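Local structure of OLD nuclease (Thermus scotoductus, 6P74) at residues L38-D42 with R134-L138; L323-R327 with A421-P425. The protein degrades linear and supercoiled double-stranded DNA as a metal-dependent 5'-to-3' exonuclease, nicks circular DNA, and hydrolyses ATP in a DNA-stimulated manner. All coordinates share one frame; numbering follows the deposited sequence.

Interaction 1 (L38-D42 with R134-L138); sequences LRAID and RVLFL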
loop_
_atom_site.group_PDB
_atom_site.type_symbol
_atom_site.label_atom_id
_atom_site.label_comp_id
_atom_site.label_asym_id
_atom_site.label_seq_id
_atom_site.Cartn_x
_atom_site.Cartn_y
_atom_site.Cartn_z
ATOM N N LEU A 38 -4.423 -12.187 -0.742
ATOM C CA LEU A 38 -3.824 -12.229 0.585
ATOM C C LEU A 38 -4.280 -11.050 1.441
ATOM O O LEU A 38 -4.572 -11.224 2.635
ATOM C CB LEU A 38 -2.307 -12.251 0.490
ATOM C CG LEU A 38 -1.712 -13.426 -0.275
ATOM C CD1 LEU A 38 -0.217 -13.441 -0.070
ATOM C CD2 LEU A 38 -2.340 -14.725 0.199
ATOM N N ARG A 39 -4.334 -9.838 0.864
ATOM C CA ARG A 39 -4.728 -8.672 1.659
ATOM C C ARG A 39 -6.174 -8.796 2.146
ATOM O O ARG A 39 -6.498 -8.371 3.264
ATOM C CB ARG A 39 -4.529 -7.385 0.862
ATOM C CG ARG A 39 -3.100 -7.193 0.342
ATOM C CD ARG A 39 -2.112 -6.684 1.401
ATOM N NE ARG A 39 -1.598 -5.359 1.048
ATOM C CZ ARG A 39 -0.579 -5.132 0.219
ATOM N NH1 ARG A 39 0.069 -6.142 -0.348
ATOM N NH2 ARG A 39 -0.205 -3.885 -0.042
ATOM N N ALA A 40 -7.050 -9.393 1.331
ATOM C CA ALA A 40 -8.434 -9.569 1.742
ATOM C C ALA A 40 -8.535 -10.451 2.982
ATOM O O ALA A 40 -9.321 -10.162 3.898
ATOM C CB ALA A 40 -9.257 -10.155 0.594
ATOM N N ILE A 41 -7.761 -11.541 3.027
ATOM C CA ILE A 41 -7.751 -12.375 4.224
ATOM C C ILE A 41 -7.281 -11.560 5.417
ATOM O O ILE A 41 -7.876 -11.610 6.503
ATOM C CB ILE A 41 -6.876 -13.625 4.009
ATOM C CG1 ILE A 41 -7.492 -14.543 2.946
ATOM C CG2 ILE A 41 -6.664 -14.370 5.331
ATOM C CD1 ILE A 41 -6.508 -15.600 2.358
ATOM N N ASP A 42 -6.224 -10.766 5.223
ATOM C CA ASP A 42 -5.665 -10.017 6.339
ATOM C C ASP A 42 -6.631 -8.965 6.882
ATOM O O ASP A 42 -6.570 -8.637 8.070
ATOM C CB ASP A 42 -4.372 -9.348 5.919
ATOM C CG ASP A 42 -3.609 -8.821 7.096
ATOM O OD1 ASP A 42 -3.185 -9.663 7.918
ATOM O OD2 ASP A 42 -3.446 -7.584 7.214
ATOM N N ARG A 134 -7.488 -15.768 13.804
ATOM C CA ARG A 134 -6.511 -14.778 13.365
ATOM C C ARG A 134 -5.289 -15.429 12.725
ATOM O O ARG A 134 -4.846 -16.515 13.113
ATOM C CB ARG A 134 -6.070 -13.896 14.528
ATOM C CG ARG A 134 -6.850 -12.607 14.586
ATOM C CD ARG A 134 -6.590 -11.869 15.885
ATOM N NE ARG A 134 -5.277 -11.232 15.891
ATOM C CZ ARG A 134 -4.728 -10.657 16.957
ATOM N NH1 ARG A 134 -5.377 -10.648 18.121
ATOM N NH2 ARG A 134 -3.529 -10.095 16.867
ATOM N N VAL A 135 -4.728 -14.733 11.747
ATOM C CA VAL A 135 -3.634 -15.254 10.944
ATOM C C VAL A 135 -2.402 -14.419 11.209
ATOM O O VAL A 135 -2.488 -13.209 11.441
ATOM C CB VAL A 135 -3.971 -15.239 9.443
ATOM C CG1 VAL A 135 -5.226 -16.028 9.185
ATOM C CG2 VAL A 135 -4.131 -13.808 8.971
ATOM N N LEU A 136 -1.250 -15.073 11.183
ATOM C CA LEU A 136 0.012 -14.356 11.091
ATOM C C LEU A 136 0.223 -13.933 9.644
ATOM O O LEU A 136 0.144 -14.760 8.728
ATOM C CB LEU A 136 1.166 -15.235 11.562
ATOM C CG LEU A 136 1.459 -15.166 13.053
ATOM C CD1 LEU A 136 2.620 -16.074 13.389
ATOM C CD2 LEU A 136 1.768 -13.723 13.449
ATOM N N PHE A 137 0.472 -12.648 9.432
ATOM C CA PHE A 137 0.733 -12.136 8.093
ATOM C C PHE A 137 2.210 -11.768 7.963
ATOM O O PHE A 137 2.654 -10.753 8.502
ATOM C CB PHE A 137 -0.161 -10.941 7.773
ATOM C CG PHE A 137 -0.309 -10.701 6.299
ATOM C CD1 PHE A 137 0.735 -10.165 5.562
ATOM C CD2 PHE A 137 -1.469 -11.063 5.636
ATOM C CE1 PHE A 137 0.619 -9.958 4.204
ATOM C CE2 PHE A 137 -1.592 -10.851 4.277
ATOM C CZ PHE A 137 -0.535 -10.297 3.558
ATOM N N LEU A 138 2.967 -12.576 7.235
ATOM C CA LEU A 138 4.359 -12.250 6.916
ATOM C C LEU A 138 4.406 -11.585 5.546
ATOM O O LEU A 138 4.538 -12.249 4.516
ATOM C CB LEU A 138 5.225 -13.495 6.943
ATOM C CG LEU A 138 6.003 -13.749 8.218
ATOM C CD1 LEU A 138 5.038 -13.766 9.388
ATOM C CD2 LEU A 138 6.756 -15.063 8.094
#
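Val135 meets Ile41 lightly, its CG1 lying 4.4 Å from CG2 of Ile41 on the helix that follows the Walker A loop. Two residues on, Phe137 does most of the work, against Leu38 and Asp42. With CG anti to the backbone N (chi1 -159°), its ring reaches the turn formed by 38-42. The outer rim meets Leu38, whose backbone O comes to 3.4 Å from Phe137 CE2 at the ring edge, while Leu38 CB packs 4.0 Å from Phe137 CZ. That same carbonyl takes the helical bond from Asp42 N. Asp42 supplies a second surface: its carboxylate is inclined 63° to the ring, and OD1 stands 3.2 Å from Phe137 CD2, while Asp42 CB lies 3.4 Å from the same ring atom. Arg39 only grazes the ring with CD; its guanidinium forms a salt bridge with Glu276. The axes of 38-42 and 135-138 pass 9.9 Å apart at 138°. A helix packed on the sheet directly after the Walker A loop is the arrangement of P-loop NTPases. Strand 135-138 is outermost at one side of the mixed ATPase sheet, paired in parallel with 272-276; a backbone bond ties Val135 to Leu45 near the end of helix 34-45, Leu38 and Ile41 reach Ile274, and strand 2-10 touches Ala40 and Ile41.

Interaction 2 (L323-R327 with A421-P425); sequences LRLVR and ALDIP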
loop_
_atom_site.group_PDB
_atom_site.type_symbol
_atom_site.label_atom_id
_atom_site.label_comp_id
_atom_site.label_asym_id
_atom_site.label_seq_id
_atom_site.Cartn_x
_atom_site.Cartn_y
_atom_site.Cartn_z
ATOM N N LEU A 323 -2.348 -25.794 -5.477
ATOM C CA LEU A 323 -2.187 -24.771 -6.493
ATOM C C LEU A 323 -3.447 -23.952 -6.696
ATOM O O LEU A 323 -4.551 -24.500 -6.826
ATOM C CB LEU A 323 -1.769 -25.415 -7.810
ATOM C CG LEU A 323 -0.340 -25.968 -7.773
ATOM C CD1 LEU A 323 0.016 -26.702 -9.059
ATOM C CD2 LEU A 323 0.668 -24.852 -7.455
ATOM N N ARG A 324 -3.265 -22.634 -6.716
ATOM C CA ARG A 324 -4.274 -21.673 -7.135
ATOM C C ARG A 324 -3.603 -20.731 -8.113
ATOM O O ARG A 324 -2.614 -20.077 -7.755
ATOM C CB ARG A 324 -4.837 -20.862 -5.951
ATOM C CG ARG A 324 -5.220 -21.653 -4.718
ATOM C CD ARG A 324 -6.461 -22.480 -4.965
ATOM N NE ARG A 324 -6.842 -23.155 -3.736
ATOM C CZ ARG A 324 -6.442 -24.374 -3.401
ATOM N NH1 ARG A 324 -5.660 -25.073 -4.227
ATOM N NH2 ARG A 324 -6.827 -24.884 -2.243
ATOM N N LEU A 325 -4.141 -20.630 -9.325
ATOM C CA LEU A 325 -3.566 -19.762 -10.354
ATOM C C LEU A 325 -4.512 -18.595 -10.618
ATOM O O LEU A 325 -5.696 -18.801 -10.910
ATOM C CB LEU A 325 -3.266 -20.563 -11.627
ATOM C CG LEU A 325 -2.836 -19.864 -12.921
ATOM C CD1 LEU A 325 -1.638 -18.981 -12.726
ATOM C CD2 LEU A 325 -2.518 -20.922 -13.965
ATOM N N VAL A 326 -3.993 -17.374 -10.495
ATOM C CA VAL A 326 -4.794 -16.149 -10.490
ATOM C C VAL A 326 -4.368 -15.289 -11.672
ATOM O O VAL A 326 -3.174 -15.026 -11.852
ATOM C CB VAL A 326 -4.636 -15.366 -9.169
ATOM C CG1 VAL A 326 -5.460 -14.055 -9.189
ATOM C CG2 VAL A 326 -5.049 -16.209 -7.985
ATOM N N ARG A 327 -5.337 -14.844 -12.475
ATOM C CA ARG A 327 -4.999 -13.984 -13.602
ATOM C C ARG A 327 -6.250 -13.288 -14.119
ATOM O O ARG A 327 -7.379 -13.664 -13.781
ATOM C CB ARG A 327 -4.307 -14.776 -14.715
ATOM C CG ARG A 327 -5.218 -15.564 -15.566
ATOM C CD ARG A 327 -4.436 -16.619 -16.284
ATOM N NE ARG A 327 -5.125 -17.882 -16.110
ATOM C CZ ARG A 327 -4.677 -19.060 -16.509
ATOM N NH1 ARG A 327 -3.504 -19.176 -17.129
ATOM N NH2 ARG A 327 -5.426 -20.122 -16.267
ATOM N N ALA A 421 -6.419 -28.563 -15.679
ATOM C CA ALA A 421 -7.132 -28.066 -14.498
ATOM C C ALA A 421 -6.848 -26.589 -14.226
ATOM O O ALA A 421 -7.659 -25.905 -13.590
ATOM C CB ALA A 421 -6.767 -28.902 -13.263
ATOM N N LEU A 422 -5.718 -26.070 -14.690
ATOM C CA LEU A 422 -5.353 -24.694 -14.379
ATOM C C LEU A 422 -5.606 -23.738 -15.520
ATOM O O LEU A 422 -5.338 -22.545 -15.367
ATOM C CB LEU A 422 -3.882 -24.587 -13.960
ATOM C CG LEU A 422 -3.575 -25.221 -12.595
ATOM C CD1 LEU A 422 -2.132 -24.929 -12.130
ATOM C CD2 LEU A 422 -4.595 -24.811 -11.552
ATOM N N ASP A 423 -6.075 -24.237 -16.667
ATOM C CA ASP A 423 -6.269 -23.425 -17.866
ATOM C C ASP A 423 -4.969 -22.785 -18.359
ATOM O O ASP A 423 -4.949 -21.643 -18.824
ATOM C CB ASP A 423 -7.352 -22.373 -17.640
ATOM C CG ASP A 423 -8.741 -22.949 -17.791
ATOM O OD1 ASP A 423 -9.068 -23.370 -18.929
ATOM O OD2 ASP A 423 -9.477 -23.017 -16.770
ATOM N N ILE A 424 -3.876 -23.535 -18.315
ATOM C CA ILE A 424 -2.633 -23.136 -18.970
ATOM C C ILE A 424 -2.664 -23.700 -20.388
ATOM O O ILE A 424 -2.878 -24.909 -20.550
ATOM C CB ILE A 424 -1.410 -23.642 -18.197
ATOM C CG1 ILE A 424 -1.486 -23.180 -16.745
ATOM C CG2 ILE A 424 -0.138 -23.145 -18.825
ATOM C CD1 ILE A 424 -0.724 -24.078 -15.784
ATOM N N PRO A 425 -2.518 -22.876 -21.422
ATOM C CA PRO A 425 -2.456 -23.419 -22.783
ATOM C C PRO A 425 -1.185 -24.227 -22.959
ATOM O O PRO A 425 -0.133 -23.882 -22.414
ATOM C CB PRO A 425 -2.453 -22.170 -23.677
ATOM C CG PRO A 425 -2.873 -21.061 -22.793
ATOM C CD PRO A 425 -2.412 -21.414 -21.419
#
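Leu325 and Leu422 bring a sheet strand and the end of a helix together, a small case of an ATPase core and an appended domain fitted by apolar side chains and by polar bonds. Three side chains of strand 323-327, those of Leu323, Leu325 and Arg327, face the turn that ends helix 409-422. The bump at the centre is Leu325 CD2, which enters the hollow between Leu422 and Ile424, 3.9 Å from Leu422 CB and 3.7 Å from Ile424 CG1; the Leu422 carbonyl borders this hollow too. A chi1 of 172° sets Leu325 CG anti to the backbone N and carries the methyl there. Beside it, Leu323 and Leu422 meet methyl to methyl, CD1 to CD1 at 4.1 Å, their side chains crossing at about a right angle; Leu368 touches both. On the other flank Arg327 reaches up to the turn, its chain bent at chi3 (131°), and lays one face of its guanidinium over Leu325 CD2, which sits 3.5 Å from that plane toward the rim. The turn itself is a Schellman motif in which Asp423 has positive phi. Arg327 NH2 makes weak hydrogen bonds to two of its carbonyls, 2.6 Å to Leu422 O, near the guanidinium plane, and 3.0 Å to Asp423 O, which approaches obliquely. Leu422 O is also weakly bonded to Ser337 OG. The Asp423 carboxylate leads away from the strand, with Asp423 OD2 5.0 Å from Arg327 NH2. A cationic group thus meets carbonyls at the C-terminal end of a helix, where the helix dipole would be expected to favour positive charge, while a bound sulfate close to the Arg327 side chain suggests that this charge may also attract anions near the ATP-binding loop.

Along the chain, interaction 1 closes before interaction 2 opens, and their centres lie 22 Å apart, with nearest atoms about 8 Å apart and no touch between them. What unites them is the mixed sheet of the ATPase domain: 135-138 is its outermost strand on one side, whereas 323-328 lies next to the outermost strand on the other, with 272-276, 304-308 and 23-27 between. Interaction 1 stays within the ATPase domain, whereas interaction 2 crosses from it to the Toprim domain. The same sheet thus carries the helix of the nucleotide site near one edge and, near the other, touches the Toprim domain, consistent with a role in joining the two domains.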